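Aldose 1-epimerase (Caenorhabditis elegans, PDB 1LUR) probably catalyses the interconversion of the alpha and beta anomers of aldose sugars such as galactose, as an aldose 1-epimerase (galactose mutarotase) homologue. Local coordinates at residues 72-77 against 303-308; 238-243 against 273-278. One frame throughout, in Å; residues are numbered along the deposited sequence.

How the contacts relate
Contacts 1 and 2 lie with their centres 9 Å apart, inside the single beta-sandwich domain of this chain. Along the chain contact 2 is nested within the loop that contact 1 closes: 72-77 comes first, then 238-243, 273-278 and finally 303-308. Strands 238-243, 275-279 and 300-305 run side by side in one seven-stranded antiparallel sheet, so the strand that contact 1 uses, 300-305, lies next to the 275-279 strand of contact 2. E303 O takes a probable hydrogen bond from H277 N at 2.8 Å, and S308 N makes one of 2.7 Å to D240 OD2. Together the contacts gather a polar cluster that, as in galactose mutarotases, probably lines the sugar-binding cleft.

Contact 1. Residues 72-77 against 303-308; sequences RVANRI and EPQFHS
The carboxamide of N75 meets S308 on one face and R76 on the other. S308 OG sits almost straight above the carbonyl carbon, 3.2 Å from N75 CG, in van der Waals contact. From the opposite face two donors converge on N75 OD1: R76 N at 2.7 Å and R76 NH1 at 3.1 Å. Seen from the arginine, OD1 lies at the edge of the guanidinium, in its plane. The setting is the beta-sandwich of the galactose mutarotase family, where the loop 72-75 passes the end of strand 300-305 and the turn after it.

The second amide belongs to Q305. Its CG takes the crowded position between the backbone N and the carbonyl carbon (chi1 61°), and the chain then runs out extended. At the amide, NE2 bonds back to F306 O at 3.0 Å and also to S308 OG, a weak bond that links the serine lying over N75 to Q305. The other branch, OE1, comes 4.1 Å from A74 CB. A74 also touches T170 of strand 170-175, and H101 ND1 receives the N-H of N75.

A water bridges the two segments as well: it accepts from N75 ND2 and donates twice, to Q305 OE1 at 2.7 Å and to E303 OE2 at 2.6 Å.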
loop_
_atom_site.group_PDB
_atom_site.type_symbol
_atom_site.label_atom_id
_atom_site.label_comp_id
_atom_site.label_asym_id
_atom_site.label_seq_id
_atom_site.Cartn_x
_atom_site.Cartn_y
_atom_site.Cartn_z
ATOM N N ARG A 72 -0.126 12.153 -3.201
ATOM C CA ARG A 72 1.314 12.199 -3.447
ATOM C C ARG A 72 2.192 11.843 -2.266
ATOM O O ARG A 72 3.391 11.627 -2.426
ATOM C CB ARG A 72 1.721 13.569 -3.994
ATOM C CG ARG A 72 1.350 13.754 -5.466
ATOM C CD ARG A 72 2.065 14.932 -6.083
ATOM N NE ARG A 72 1.432 16.204 -5.749
ATOM C CZ ARG A 72 2.032 17.380 -5.861
ATOM N NH1 ARG A 72 3.291 17.450 -6.289
ATOM N NH2 ARG A 72 1.372 18.490 -5.557
ATOM N N VAL A 73 1.608 11.810 -1.076
ATOM C CA VAL A 73 2.367 11.465 0.111
ATOM C C VAL A 73 1.505 10.505 0.909
ATOM O O VAL A 73 0.457 10.879 1.446
ATOM C CB VAL A 73 2.712 12.689 0.970
ATOM C CG1 VAL A 73 3.364 12.236 2.273
ATOM C CG2 VAL A 73 3.654 13.605 0.198
ATOM N N ALA A 74 1.939 9.252 0.955
ATOM C CA ALA A 74 1.212 8.229 1.678
ATOM C C ALA A 74 1.189 8.503 3.169
ATOM O O ALA A 74 2.147 9.023 3.750
ATOM C CB ALA A 74 1.825 6.860 1.410
ATOM N N ASN A 75 0.075 8.131 3.780
ATOM C CA ASN A 75 -0.139 8.307 5.203
ATOM C C ASN A 75 -0.295 9.766 5.606
ATOM O O ASN A 75 -0.752 10.594 4.819
ATOM C CB ASN A 75 0.976 7.632 6.015
ATOM C CG ASN A 75 0.486 7.131 7.366
ATOM O OD1 ASN A 75 0.477 7.867 8.352
ATOM N ND2 ASN A 75 0.056 5.869 7.409
ATOM N N ARG A 76 0.135 10.087 6.816
ATOM C CA ARG A 76 0.006 11.438 7.324
ATOM C C ARG A 76 1.091 12.489 7.296
ATOM O O ARG A 76 2.278 12.199 7.404
ATOM C CB ARG A 76 -0.474 11.340 8.773
ATOM C CG ARG A 76 -1.656 10.398 8.963
ATOM C CD ARG A 76 -1.961 10.170 10.437
ATOM N NE ARG A 76 -3.155 9.350 10.612
ATOM C CZ ARG A 76 -3.231 8.060 10.298
ATOM N NH1 ARG A 76 -2.179 7.430 9.794
ATOM N NH2 ARG A 76 -4.364 7.397 10.481
ATOM N N ILE A 77 0.628 13.733 7.165
ATOM C CA ILE A 77 1.474 14.916 7.153
ATOM C C ILE A 77 1.004 15.466 8.507
ATOM O O ILE A 77 -0.145 15.899 8.634
ATOM C CB ILE A 77 1.086 15.943 6.071
ATOM C CG1 ILE A 77 1.379 15.395 4.670
ATOM C CG2 ILE A 77 1.849 17.238 6.321
ATOM C CD1 ILE A 77 2.833 15.103 4.399
ATOM N N GLU A 303 1.408 -1.970 3.019
ATOM C CA GLU A 303 1.828 -0.802 2.255
ATOM C C GLU A 303 3.315 -0.474 2.275
ATOM O O GLU A 303 3.796 0.205 3.187
ATOM C CB GLU A 303 1.040 0.414 2.760
ATOM C CG GLU A 303 -0.326 0.045 3.328
ATOM C CD GLU A 303 -1.043 1.196 4.022
ATOM O OE1 GLU A 303 -1.906 0.918 4.879
ATOM O OE2 GLU A 303 -0.763 2.371 3.713
ATOM N N PRO A 304 4.068 -0.970 1.277
ATOM C CA PRO A 304 5.507 -0.699 1.191
ATOM C C PRO A 304 5.580 0.798 0.904
ATOM O O PRO A 304 4.927 1.273 -0.018
ATOM C CB PRO A 304 5.944 -1.539 -0.000
ATOM C CG PRO A 304 5.016 -2.726 0.082
ATOM C CD PRO A 304 3.685 -2.066 0.368
ATOM N N GLN A 305 6.370 1.537 1.669
ATOM C CA GLN A 305 6.458 2.987 1.450
ATOM C C GLN A 305 7.638 3.563 2.213
ATOM O O GLN A 305 8.397 2.828 2.848
ATOM C CB GLN A 305 5.191 3.630 2.028
ATOM C CG GLN A 305 5.092 3.357 3.543
ATOM C CD GLN A 305 3.930 4.041 4.251
ATOM O OE1 GLN A 305 2.764 3.765 3.973
ATOM N NE2 GLN A 305 4.251 4.930 5.191
ATOM N N PHE A 306 7.775 4.886 2.154
ATOM C CA PHE A 306 8.844 5.573 2.861
ATOM C C PHE A 306 8.195 5.838 4.213
ATOM O O PHE A 306 6.963 5.799 4.328
ATOM C CB PHE A 306 9.197 6.922 2.217
ATOM C CG PHE A 306 10.034 6.811 0.985
ATOM C CD1 PHE A 306 9.454 6.865 -0.275
ATOM C CD2 PHE A 306 11.415 6.652 1.083
ATOM C CE1 PHE A 306 10.240 6.770 -1.427
ATOM C CE2 PHE A 306 12.209 6.555 -0.054
ATOM C CZ PHE A 306 11.626 6.614 -1.312
ATOM N N HIS A 307 9.003 6.117 5.230
ATOM C CA HIS A 307 8.464 6.384 6.559
ATOM C C HIS A 307 7.305 7.364 6.532
ATOM O O HIS A 307 7.347 8.373 5.823
ATOM C CB HIS A 307 9.537 6.979 7.473
ATOM C CG HIS A 307 10.734 6.101 7.659
ATOM N ND1 HIS A 307 11.517 5.675 6.608
ATOM C CD2 HIS A 307 11.300 5.595 8.781
ATOM C CE1 HIS A 307 12.517 4.948 7.074
ATOM N NE2 HIS A 307 12.408 4.884 8.390
ATOM N N SER A 308 6.281 7.073 7.324
ATOM C CA SER A 308 5.118 7.942 7.394
ATOM C C SER A 308 5.570 9.266 8.031
ATOM O O SER A 308 6.440 9.272 8.905
ATOM C CB SER A 308 4.033 7.288 8.248
ATOM O OG SER A 308 3.547 6.100 7.651
HETATM O O HOH W 1 0.325 4.443 4.853
#

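Contact 2. Residues 238-243 against 273-278; sequences DNDLVI and YPVIHL
H277 reaches across to two aspartates of the facing strand, one at each ring nitrogen. NE2 donates to D238 OD1 in a very short bond of 2.5 Å, and ND1 donates to D240 OD1 at 2.7 Å, nearly along the C-O axis. Both oxygens lie at the edge of the imidazole, near its plane, but the carboxylates themselves are turned steeply to the ring, by 82° for D238 and 78° for D240. H277 CG, anti to the backbone N (chi1 -175°), lies 3.6 Å from D240 OD1. The other oxygen of D240, OD2, accepts from S308 N, a second-shell bond that helps hold the carboxylate.

The backbone beneath is an antiparallel pair in the middle of the sandwich's seven-stranded sheet, flanked by strands 194-198 and 300-305. L241 and I276 form a hydrogen-bonded pair, with L241 N to I276 O and I276 N to L241 O both at 3.1 Å. At one end D238 and N239 both face L278 in a classic beta bulge, where L278 N still binds N239 O at 2.9 Å.

V242 CG2 meets V275 CG1 on the face that carries D240 and H277. On the opposite face L241 and L278 cross at about a right angle, and I243 CD1 lies 3.7 Å from I276 CG1. Farther out, M190 of strand 187-192, in the other large sheet, packs on L241, I243 and I276.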
loop_
_atom_site.group_PDB
_atom_site.type_symbol
_atom_site.label_atom_id
_atom_site.label_comp_id
_atom_site.label_asym_id
_atom_site.label_seq_id
_atom_site.Cartn_x
_atom_site.Cartn_y
_atom_site.Cartn_z
ATOM N N ASP A 238 -1.187 -0.889 12.904
ATOM C CA ASP A 238 -1.317 0.211 11.950
ATOM C C ASP A 238 -0.083 1.074 12.125
ATOM O O ASP A 238 -0.176 2.261 12.446
ATOM C CB ASP A 238 -2.593 1.015 12.244
ATOM C CG ASP A 238 -2.774 2.200 11.308
ATOM O OD1 ASP A 238 -2.244 2.160 10.176
ATOM O OD2 ASP A 238 -3.466 3.166 11.699
ATOM N N ASN A 239 1.076 0.459 11.909
ATOM C CA ASN A 239 2.359 1.136 12.042
ATOM C C ASN A 239 3.330 0.819 10.924
ATOM O O ASN A 239 3.110 -0.087 10.116
ATOM C CB ASN A 239 3.039 0.730 13.352
ATOM C CG ASN A 239 2.157 0.929 14.557
ATOM O OD1 ASN A 239 2.448 1.762 15.412
ATOM N ND2 ASN A 239 1.071 0.162 14.637
ATOM N N ASP A 240 4.425 1.569 10.926
ATOM C CA ASP A 240 5.503 1.446 9.962
ATOM C C ASP A 240 6.534 0.470 10.533
ATOM O O ASP A 240 7.032 0.679 11.640
ATOM C CB ASP A 240 6.213 2.789 9.786
ATOM C CG ASP A 240 5.487 3.745 8.863
ATOM O OD1 ASP A 240 4.249 3.659 8.716
ATOM O OD2 ASP A 240 6.185 4.610 8.297
ATOM N N LEU A 241 6.851 -0.588 9.795
ATOM C CA LEU A 241 7.837 -1.557 10.262
ATOM C C LEU A 241 9.071 -1.340 9.390
ATOM O O LEU A 241 9.037 -1.574 8.180
ATOM C CB LEU A 241 7.300 -2.988 10.129
ATOM C CG LEU A 241 6.512 -3.539 11.330
ATOM C CD1 LEU A 241 7.468 -3.814 12.475
ATOM C CD2 LEU A 241 5.431 -2.556 11.767
ATOM N N VAL A 242 10.155 -0.869 10.005
ATOM C CA VAL A 242 11.394 -0.610 9.283
ATOM C C VAL A 242 12.112 -1.886 8.874
ATOM O O VAL A 242 12.510 -2.690 9.716
ATOM C CB VAL A 242 12.354 0.267 10.115
ATOM C CG1 VAL A 242 13.583 0.641 9.281
ATOM C CG2 VAL A 242 11.634 1.517 10.577
ATOM N N ILE A 243 12.281 -2.049 7.565
ATOM C CA ILE A 243 12.943 -3.214 7.002
ATOM C C ILE A 243 14.435 -3.270 7.302
ATOM O O ILE A 243 15.170 -2.313 7.049
ATOM C CB ILE A 243 12.777 -3.256 5.471
ATOM C CG1 ILE A 243 11.294 -3.351 5.106
ATOM C CG2 ILE A 243 13.563 -4.432 4.898
ATOM C CD1 ILE A 243 11.031 -3.302 3.603
ATOM N N TYR A 273 11.402 0.023 -1.160
ATOM C CA TYR A 273 11.012 0.930 -0.085
ATOM C C TYR A 273 11.677 0.496 1.220
ATOM O O TYR A 273 11.925 -0.693 1.437
ATOM C CB TYR A 273 9.486 0.958 0.093
ATOM C CG TYR A 273 8.736 1.743 -0.977
ATOM C CD1 TYR A 273 8.036 1.090 -1.990
ATOM C CD2 TYR A 273 8.743 3.138 -0.981
ATOM C CE1 TYR A 273 7.362 1.803 -2.987
ATOM C CE2 TYR A 273 8.069 3.866 -1.975
ATOM C CZ TYR A 273 7.384 3.188 -2.973
ATOM O OH TYR A 273 6.732 3.886 -3.961
ATOM N N PRO A 274 11.966 1.460 2.113
ATOM C CA PRO A 274 12.610 1.196 3.398
ATOM C C PRO A 274 11.689 0.670 4.492
ATOM O O PRO A 274 12.159 0.096 5.475
ATOM C CB PRO A 274 13.219 2.546 3.747
ATOM C CG PRO A 274 12.150 3.486 3.275
ATOM C CD PRO A 274 11.778 2.910 1.914
ATOM N N VAL A 275 10.383 0.873 4.348
ATOM C CA VAL A 275 9.461 0.386 5.363
ATOM C C VAL A 275 8.206 -0.212 4.752
ATOM O O VAL A 275 7.939 -0.064 3.558
ATOM C CB VAL A 275 9.019 1.515 6.345
ATOM C CG1 VAL A 275 10.215 2.348 6.761
ATOM C CG2 VAL A 275 7.945 2.384 5.716
ATOM N N ILE A 276 7.449 -0.911 5.582
ATOM C CA ILE A 276 6.214 -1.526 5.149
ATOM C C ILE A 276 5.194 -1.217 6.226
ATOM O O ILE A 276 5.332 -1.659 7.370
ATOM C CB ILE A 276 6.325 -3.052 4.999
ATOM C CG1 ILE A 276 7.299 -3.403 3.870
ATOM C CG2 ILE A 276 4.950 -3.634 4.744
ATOM C CD1 ILE A 276 7.418 -4.896 3.591
ATOM N N HIS A 277 4.183 -0.438 5.868
ATOM C CA HIS A 277 3.147 -0.083 6.823
ATOM C C HIS A 277 2.110 -1.191 6.880
ATOM O O HIS A 277 1.520 -1.553 5.859
ATOM C CB HIS A 277 2.459 1.222 6.426
ATOM C CG HIS A 277 1.467 1.702 7.435
ATOM N ND1 HIS A 277 1.840 2.348 8.594
ATOM C CD2 HIS A 277 0.118 1.593 7.481
ATOM C CE1 HIS A 277 0.763 2.618 9.310
ATOM N NE2 HIS A 277 -0.295 2.169 8.658
ATOM N N LEU A 278 1.893 -1.724 8.078
ATOM C CA LEU A 278 0.933 -2.792 8.290
ATOM C C LEU A 278 -0.281 -2.253 9.034
ATOM O O LEU A 278 -0.145 -1.665 10.105
ATOM C CB LEU A 278 1.566 -3.916 9.115
ATOM C CG LEU A 278 2.892 -4.491 8.608
ATOM C CD1 LEU A 278 3.467 -5.461 9.631
ATOM C CD2 LEU A 278 2.664 -5.180 7.269
HETATM O O HOH W 2 14.632 0.090 5.943
#